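Local structure of putative deoxyribonuclease yjjV (Escherichia coli, 1ZZM) at residues G96-D101 and E118-A123; V232-R237 and D242-A247. The protein probably acts as a metal-dependent hydrolase of ester bonds, a TatD-type enzyme that binds two divalent metal cations per subunit. All coordinates share one frame; numbering follows the deposited sequence.

How the interactions relate
Interaction 1 lies in the core beside the active site, about 12 Å from the centre of the chain. Its segment 96-101 carries E97, which binds both active-site zinc ions, and D101, which lines the pocket occupied by a polyethylene glycol molecule. Interaction 2 joins the helices 226-236 and 241-256, lies about 19 Å from the chain centre and is remote from the metal sites. The two contacts fall on opposite sides of that centre: their own centres are about 30 Å apart, their nearest atoms about 19 Å, and they do not touch. Interaction 1 closes before interaction 2 opens along the chain, and both belong to the same TatD family region.

Interaction 1. Residues G96-D101 and E118-A123; sequences GEIGLD and EQLKLA. With ZN (zinc ion), chain C; ZN (zinc ion), chain B.
I98 on strand 95-101 meets Q119 and L120 of helix 109-125 through side chains alone, with all three residues buried. Followed outward, I98 begins with CB 4.2 Å from Q119 CD. Its CG2 branch comes closer, 3.4 Å from Q119 CD, so a methyl lies against the amide group while the two side chains run past each other in opposite directions. The other branch, with CG1 set between the backbone N and the carbonyl carbon (chi1 66°), extends to CD1, which meets L120 CD2 at 4.0 Å and Q119 CB at 4.1 Å. An alanine at Q119 would keep that CB contact but is likely to leave I98 CG2 without the flat group beside it, opening a gap between strand and helix. One residue before I98 the chain turns a corner, and E97 points away from the helix. Its extended side chain bridges two zinc ions, OE1 binding the chain B ion at 2.0 Å and OE2 the chain C ion at 2.1 Å, while one water also joins the metals; H9 and H11 share the first ion, H133 and H157 the second. The contact thus packs strand against helix within the beta-alpha-beta unit 95-101, 109-125, 130-135 of the barrel: V130 and L132 of the next strand border I98, and L78 and L81 of helix 75-87 border Q119.

Interaction 2. Residues V232-R237 and D242-A247; sequences VLCELR and DEIAQA
I244 of helix 241-256 meets L233, C234 and R237 at the end of helix 226-236, its two branches serving different partners. The longer branch does most of the work. With CG1 anti to the carbonyl carbon (chi1 -62°) and the chain extended to CD1, the terminal methyl reaches in between C234 and R237. There CD1 lies 3.6 Å from R237 CB, and R237 CG is a little farther at 4.0 Å, so the methyl meets the aliphatic root of the arginine rather than its charged head. On the C234 side the same CD1 is 3.9 Å from C234 CA and equally far from C234 SG, touching both backbone and thiol. The shorter branch is turned to the other neighbour: I244 CG2 meets L233 CD2 at 3.7 Å, methyl against methyl, with the two side chains crossing at a slant. L233 itself points toward the second helix, its CG anti to the backbone N (chi1 178°), and continues the apolar patch to I194 and L248.

R237 is the first residue to leave helical geometry. Its side chain bends at both chi2 and chi3, and the guanidinium is held by other parts of the chain: NH1 hydrogen-bonds the carbonyl oxygens of I194 and L197, and NH2 forms a salt bridge with E239 in the connecting loop. The polar head is thereby anchored near the end of helix 190-196 while its first carbons take part in the apolar contact. F230, about one turn before L233 and C234 in the first helix, also touches I244. Such packing is that of two consecutive helices joined by a short loop, here the last two helices of a TatD-type TIM-barrel chain, away from the metal centre.

Interaction 1. Residues G96-D101 and E118-A123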
ATOM      1  N   GLY A  96      -1.463  -6.638  -5.887  1.00 10.52           N
ATOM      2  CA  GLY A  96      -1.065  -6.223  -4.610  1.00 13.53           C
ATOM      3  C   GLY A  96      -1.662  -6.859  -3.418  1.00 16.23           C
ATOM      4  O   GLY A  96      -2.711  -7.517  -3.381  1.00 13.79           O
ATOM      5  N   GLU A  97      -0.585  -6.676  -2.678  1.00 21.22           N
ATOM      6  CA  GLU A  97       0.211  -6.780  -1.507  1.00 12.82           C
ATOM      7  C   GLU A  97       1.094  -7.963  -1.731  1.00 11.10           C
ATOM      8  O   GLU A  97       0.759  -9.102  -1.442  1.00  8.15           O
ATOM      9  CB  GLU A  97      -0.321  -6.675  -0.096  1.00 10.92           C
ATOM     10  CG  GLU A  97       0.979  -6.140   0.589  1.00 13.86           C
ATOM     11  CD  GLU A  97       0.862  -5.524   1.973  1.00  9.38           C
ATOM     12  OE1 GLU A  97      -0.226  -5.491   2.584  1.00 13.57           O
ATOM     13  OE2 GLU A  97       1.916  -5.056   2.449  1.00 10.52           O
ATOM     14  N   ILE A  98       2.218  -7.644  -2.363  1.00 10.15           N
ATOM     15  CA  ILE A  98       3.263  -8.629  -2.646  1.00  8.65           C
ATOM     16  C   ILE A  98       4.524  -7.958  -2.113  1.00 12.05           C
ATOM     17  O   ILE A  98       4.493  -6.768  -1.795  1.00  8.48           O
ATOM     18  CB  ILE A  98       3.433  -8.896  -4.140  1.00 11.12           C
ATOM     19  CG1 ILE A  98       3.957  -7.639  -4.843  1.00 10.97           C
ATOM     20  CG2 ILE A  98       2.104  -9.330  -4.726  1.00 10.25           C
ATOM     21  CD1 ILE A  98       3.991  -7.781  -6.359  1.00 12.07           C
ATOM     22  N   GLY A  99       5.605  -8.725  -1.962  1.00 10.16           N
ATOM     23  CA  GLY A  99       6.821  -8.124  -1.474  1.00 10.28           C
ATOM     24  C   GLY A  99       7.675  -9.120  -0.702  1.00  8.90           C
ATOM     25  O   GLY A  99       7.608 -10.326  -0.934  1.00 10.35           O
ATOM     26  N   LEU A 100       8.518  -8.570   0.170  1.00  9.15           N
ATOM     27  CA  LEU A 100       9.455  -9.343   0.957  1.00  8.85           C
ATOM     28  C   LEU A 100       9.436  -8.887   2.402  1.00 12.09           C
ATOM     29  O   LEU A 100       9.118  -7.736   2.702  1.00 13.24           O
ATOM     30  CB  LEU A 100      10.865  -9.144   0.421  1.00  9.96           C
ATOM     31  CG  LEU A 100      11.015  -9.360  -1.091  1.00 10.07           C
ATOM     32  CD1 LEU A 100      12.317  -8.745  -1.480  1.00 10.79           C
ATOM     33  CD2 LEU A 100      10.932 -10.852  -1.474  1.00 10.95           C
ATOM     34  N   ASP A 101       9.825  -9.775   3.305  1.00 11.26           N
ATOM     35  CA  ASP A 101       9.801  -9.397   4.722  1.00 11.66           C
ATOM     36  C   ASP A 101      10.796 -10.328   5.425  1.00 13.21           C
ATOM     37  O   ASP A 101      10.569 -11.541   5.473  1.00 14.18           O
ATOM     38  CB  ASP A 101       8.382  -9.635   5.233  1.00 11.42           C
ATOM     39  CG  ASP A 101       8.178  -9.177   6.663  1.00 17.82           C
ATOM     40  OD1 ASP A 101       9.106  -9.351   7.460  1.00 15.18           O
ATOM     41  OD2 ASP A 101       7.083  -8.647   6.988  1.00 19.93           O
ATOM     42  N   GLU A 118       7.204 -14.121  -9.564  1.00 10.14           N
ATOM     43  CA  GLU A 118       6.079 -14.697 -10.287  1.00 11.69           C
ATOM     44  C   GLU A 118       4.961 -13.659 -10.386  1.00 12.69           C
ATOM     45  O   GLU A 118       4.267 -13.561 -11.397  1.00 11.08           O
ATOM     46  CB  GLU A 118       5.534 -15.944  -9.569  1.00 13.38           C
ATOM     47  CG  GLU A 118       6.397 -17.206  -9.739  1.00 18.53           C
ATOM     48  CD  GLU A 118       6.666 -17.542 -11.206  1.00 21.56           C
ATOM     49  OE1 GLU A 118       5.699 -17.707 -11.990  1.00 23.66           O
ATOM     50  OE2 GLU A 118       7.849 -17.620 -11.575  1.00 22.90           O
ATOM     51  N   GLN A 119       4.784 -12.880  -9.324  1.00 11.95           N
ATOM     52  CA  GLN A 119       3.722 -11.883  -9.329  1.00  9.77           C
ATOM     53  C   GLN A 119       4.120 -10.650 -10.106  1.00 11.13           C
ATOM     54  O   GLN A 119       3.267  -9.996 -10.701  1.00 10.47           O
ATOM     55  CB  GLN A 119       3.347 -11.557  -7.896  1.00  9.90           C
ATOM     56  CG  GLN A 119       2.744 -12.778  -7.248  1.00 10.44           C
ATOM     57  CD  GLN A 119       2.358 -12.550  -5.823  1.00  9.61           C
ATOM     58  OE1 GLN A 119       3.199 -12.627  -4.910  1.00 12.42           O
ATOM     59  NE2 GLN A 119       1.116 -12.239  -5.613  1.00  4.49           N
ATOM     60  N   LEU A 120       5.413 -10.344 -10.121  1.00 12.42           N
ATOM     61  CA  LEU A 120       5.874  -9.201 -10.896  1.00 12.47           C
ATOM     62  C   LEU A 120       5.631  -9.538 -12.370  1.00 13.49           C
ATOM     63  O   LEU A 120       5.293  -8.663 -13.163  1.00 11.73           O
ATOM     64  CB  LEU A 120       7.362  -8.912 -10.614  1.00 11.49           C
ATOM     65  CG  LEU A 120       7.649  -8.279  -9.229  1.00 12.95           C
ATOM     66  CD1 LEU A 120       9.126  -7.972  -9.105  1.00 12.84           C
ATOM     67  CD2 LEU A 120       6.839  -6.980  -9.028  1.00 13.27           C
ATOM     68  N   LYS A 121       5.789 -10.805 -12.746  1.00 12.81           N
ATOM     69  CA  LYS A 121       5.538 -11.182 -14.128  1.00 13.82           C
ATOM     70  C   LYS A 121       4.054 -10.976 -14.468  1.00 12.84           C
ATOM     71  O   LYS A 121       3.743 -10.542 -15.576  1.00 11.90           O
ATOM     72  CB  LYS A 121       5.925 -12.649 -14.395  1.00 15.90           C
ATOM     73  CG  LYS A 121       7.414 -12.907 -14.388  1.00 22.43           C
ATOM     74  CD  LYS A 121       7.712 -14.340 -14.828  1.00 30.45           C
ATOM     75  CE  LYS A 121       9.154 -14.467 -15.328  1.00 36.92           C
ATOM     76  NZ  LYS A 121      10.191 -14.438 -14.237  1.00 41.91           N
ATOM     77  N   LEU A 122       3.155 -11.272 -13.526  1.00  9.61           N
ATOM     78  CA  LEU A 122       1.731 -11.094 -13.766  1.00 10.48           C
ATOM     79  C   LEU A 122       1.352  -9.622 -13.906  1.00 12.35           C
ATOM     80  O   LEU A 122       0.538  -9.261 -14.761  1.00 12.76           O
ATOM     81  CB  LEU A 122       0.891 -11.739 -12.667  1.00 11.67           C
ATOM     82  CG  LEU A 122       0.856 -13.262 -12.763  1.00 13.54           C
ATOM     83  CD1 LEU A 122       0.223 -13.906 -11.524  1.00 14.33           C
ATOM     84  CD2 LEU A 122       0.067 -13.632 -14.026  1.00 11.62           C
ATOM     85  N   ALA A 123       1.962  -8.769 -13.091  1.00 14.66           N
ATOM     86  CA  ALA A 123       1.680  -7.343 -13.170  1.00 14.78           C
ATOM     87  C   ALA A 123       2.106  -6.863 -14.552  1.00 14.75           C
ATOM     88  O   ALA A 123       1.411  -6.043 -15.153  1.00 15.89           O
ATOM     89  CB  ALA A 123       2.415  -6.577 -12.069  1.00 11.65           C
TER
HETATM   90 ZN    ZN C 402       2.696  -4.392   4.309  1.00 12.72          ZN
HETATM   91 ZN    ZN B 401      -0.536  -4.206   4.089  1.00 12.45          ZN
HETATM   92  O   HOH W   1       0.963  -5.041   5.163  1.00 10.79           O
HETATM   93  O   HOH W   2       3.196  -3.679   6.573  1.00 13.41           O

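Interaction 2. Residues V232-R237 and D242-A247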
ATOM      1  N   VAL A 232       0.506  15.431  10.060  1.00 16.55           N
ATOM      2  CA  VAL A 232       1.909  15.322  10.415  1.00 15.48           C
ATOM      3  C   VAL A 232       2.804  15.547   9.203  1.00 16.68           C
ATOM      4  O   VAL A 232       3.866  16.175   9.305  1.00 19.46           O
ATOM      5  CB  VAL A 232       2.180  13.966  11.048  1.00 15.50           C
ATOM      6  CG1 VAL A 232       3.666  13.768  11.289  1.00 15.01           C
ATOM      7  CG2 VAL A 232       1.417  13.877  12.362  1.00 19.67           C
ATOM      8  N   LEU A 233       2.388  15.029   8.050  1.00 15.06           N
ATOM      9  CA  LEU A 233       3.171  15.222   6.823  1.00 13.51           C
ATOM     10  C   LEU A 233       3.291  16.713   6.527  1.00 15.73           C
ATOM     11  O   LEU A 233       4.318  17.178   6.049  1.00 18.32           O
ATOM     12  CB  LEU A 233       2.496  14.540   5.637  1.00 11.67           C
ATOM     13  CG  LEU A 233       3.187  14.690   4.274  1.00 15.57           C
ATOM     14  CD1 LEU A 233       4.576  14.072   4.319  1.00 11.23           C
ATOM     15  CD2 LEU A 233       2.316  14.001   3.167  1.00 16.29           C
ATOM     16  N   CYS A 234       2.232  17.470   6.795  1.00 15.18           N
ATOM     17  CA  CYS A 234       2.294  18.907   6.549  1.00 18.88           C
ATOM     18  C   CYS A 234       3.331  19.578   7.448  1.00 21.84           C
ATOM     19  O   CYS A 234       3.944  20.567   7.053  1.00 23.82           O
ATOM     20  CB  CYS A 234       0.942  19.560   6.783  1.00 20.61           C
ATOM     21  SG  CYS A 234      -0.274  19.129   5.555  1.00 25.90           S
ATOM     22  N   GLU A 235       3.532  19.043   8.646  1.00 20.14           N
ATOM     23  CA  GLU A 235       4.503  19.626   9.566  1.00 24.68           C
ATOM     24  C   GLU A 235       5.919  19.371   9.060  1.00 24.28           C
ATOM     25  O   GLU A 235       6.837  20.146   9.330  1.00 25.51           O
ATOM     26  CB  GLU A 235       4.333  19.029  10.973  1.00 25.90           C
ATOM     27  CG  GLU A 235       3.068  19.491  11.704  1.00 30.87           C
ATOM     28  CD  GLU A 235       2.667  18.573  12.858  1.00 32.02           C
ATOM     29  OE1 GLU A 235       3.480  17.713  13.282  1.00 30.05           O
ATOM     30  OE2 GLU A 235       1.517  18.727  13.339  1.00 38.13           O
ATOM     31  N   LEU A 236       6.098  18.275   8.330  1.00 20.74           N
ATOM     32  CA  LEU A 236       7.401  17.914   7.795  1.00 19.98           C
ATOM     33  C   LEU A 236       7.757  18.625   6.505  1.00 21.79           C
ATOM     34  O   LEU A 236       8.925  18.885   6.220  1.00 23.86           O
ATOM     35  CB  LEU A 236       7.457  16.417   7.496  1.00 19.44           C
ATOM     36  CG  LEU A 236       7.386  15.465   8.675  1.00 22.18           C
ATOM     37  CD1 LEU A 236       7.341  14.010   8.189  1.00 14.91           C
ATOM     38  CD2 LEU A 236       8.584  15.733   9.537  1.00 19.66           C
ATOM     39  N   ARG A 237       6.748  18.924   5.710  1.00 21.60           N
ATOM     40  CA  ARG A 237       6.987  19.540   4.416  1.00 21.37           C
ATOM     41  C   ARG A 237       6.997  21.042   4.420  1.00 24.40           C
ATOM     42  O   ARG A 237       6.435  21.666   5.311  1.00 25.90           O
ATOM     43  CB  ARG A 237       5.911  19.074   3.438  1.00 24.19           C
ATOM     44  CG  ARG A 237       5.841  17.558   3.318  1.00 26.97           C
ATOM     45  CD  ARG A 237       7.113  17.027   2.671  1.00 22.64           C
ATOM     46  NE  ARG A 237       7.296  17.560   1.319  1.00 20.30           N
ATOM     47  CZ  ARG A 237       8.031  16.966   0.378  1.00 18.71           C
ATOM     48  NH1 ARG A 237       8.642  15.810   0.648  1.00 18.60           N
ATOM     49  NH2 ARG A 237       8.171  17.530  -0.819  1.00 14.77           N
ATOM     50  N   ASP A 242      -2.652  22.726   1.218  1.00 22.77           N
ATOM     51  CA  ASP A 242      -3.499  22.489   0.062  1.00 24.07           C
ATOM     52  C   ASP A 242      -2.713  21.945  -1.122  1.00 21.84           C
ATOM     53  O   ASP A 242      -3.235  21.150  -1.904  1.00 22.12           O
ATOM     54  CB  ASP A 242      -4.284  23.755  -0.299  1.00 28.14           C
ATOM     55  CG  ASP A 242      -5.630  23.831   0.437  1.00 36.11           C
ATOM     56  OD1 ASP A 242      -5.668  23.596   1.671  1.00 39.93           O
ATOM     57  OD2 ASP A 242      -6.659  24.126  -0.215  1.00 43.02           O
ATOM     58  N   GLU A 243      -1.448  22.339  -1.241  1.00 19.54           N
ATOM     59  CA  GLU A 243      -0.641  21.836  -2.338  1.00 20.43           C
ATOM     60  C   GLU A 243      -0.282  20.360  -2.075  1.00 17.75           C
ATOM     61  O   GLU A 243      -0.247  19.536  -3.005  1.00 16.57           O
ATOM     62  CB  GLU A 243       0.645  22.640  -2.472  1.00 22.51           C
ATOM     63  CG  GLU A 243       1.380  22.351  -3.768  1.00 28.23           C
ATOM     64  CD  GLU A 243       2.841  22.738  -3.700  1.00 30.46           C
ATOM     65  OE1 GLU A 243       3.148  23.818  -3.159  1.00 27.32           O
ATOM     66  OE2 GLU A 243       3.682  21.955  -4.190  1.00 34.91           O
ATOM     67  N   ILE A 244       0.003  20.036  -0.820  1.00 14.82           N
ATOM     68  CA  ILE A 244       0.351  18.666  -0.470  1.00 12.85           C
ATOM     69  C   ILE A 244      -0.852  17.750  -0.676  1.00 16.35           C
ATOM     70  O   ILE A 244      -0.736  16.692  -1.293  1.00 19.09           O
ATOM     71  CB  ILE A 244       0.816  18.543   1.013  1.00 15.93           C
ATOM     72  CG1 ILE A 244       2.080  19.390   1.239  1.00 14.00           C
ATOM     73  CG2 ILE A 244       1.085  17.038   1.365  1.00 12.12           C
ATOM     74  CD1 ILE A 244       2.447  19.523   2.747  1.00 14.97           C
ATOM     75  N   ALA A 245      -2.012  18.156  -0.173  1.00 14.78           N
ATOM     76  CA  ALA A 245      -3.212  17.333  -0.325  1.00 15.87           C
ATOM     77  C   ALA A 245      -3.483  17.065  -1.798  1.00 16.54           C
ATOM     78  O   ALA A 245      -3.797  15.937  -2.183  1.00 15.36           O
ATOM     79  CB  ALA A 245      -4.401  18.026   0.301  1.00 15.14           C
ATOM     80  N   GLN A 246      -3.382  18.101  -2.635  1.00 16.42           N
ATOM     81  CA  GLN A 246      -3.636  17.920  -4.062  1.00 17.96           C
ATOM     82  C   GLN A 246      -2.596  17.014  -4.712  1.00 16.14           C
ATOM     83  O   GLN A 246      -2.915  16.237  -5.611  1.00 17.67           O
ATOM     84  CB  GLN A 246      -3.643  19.253  -4.826  1.00 19.18           C
ATOM     85  CG  GLN A 246      -4.042  19.054  -6.285  1.00 29.86           C
ATOM     86  CD  GLN A 246      -5.420  18.393  -6.411  1.00 36.79           C
ATOM     87  OE1 GLN A 246      -6.445  18.959  -5.995  1.00 43.02           O
ATOM     88  NE2 GLN A 246      -5.447  17.181  -6.963  1.00 37.28           N
ATOM     89  N   ALA A 247      -1.358  17.092  -4.254  1.00 16.52           N
ATOM     90  CA  ALA A 247      -0.329  16.246  -4.840  1.00 15.98           C
ATOM     91  C   ALA A 247      -0.590  14.761  -4.533  1.00 16.52           C
ATOM     92  O   ALA A 247      -0.490  13.896  -5.413  1.00 15.00           O
ATOM     93  CB  ALA A 247       1.011  16.655  -4.328  1.00 13.60           C
TER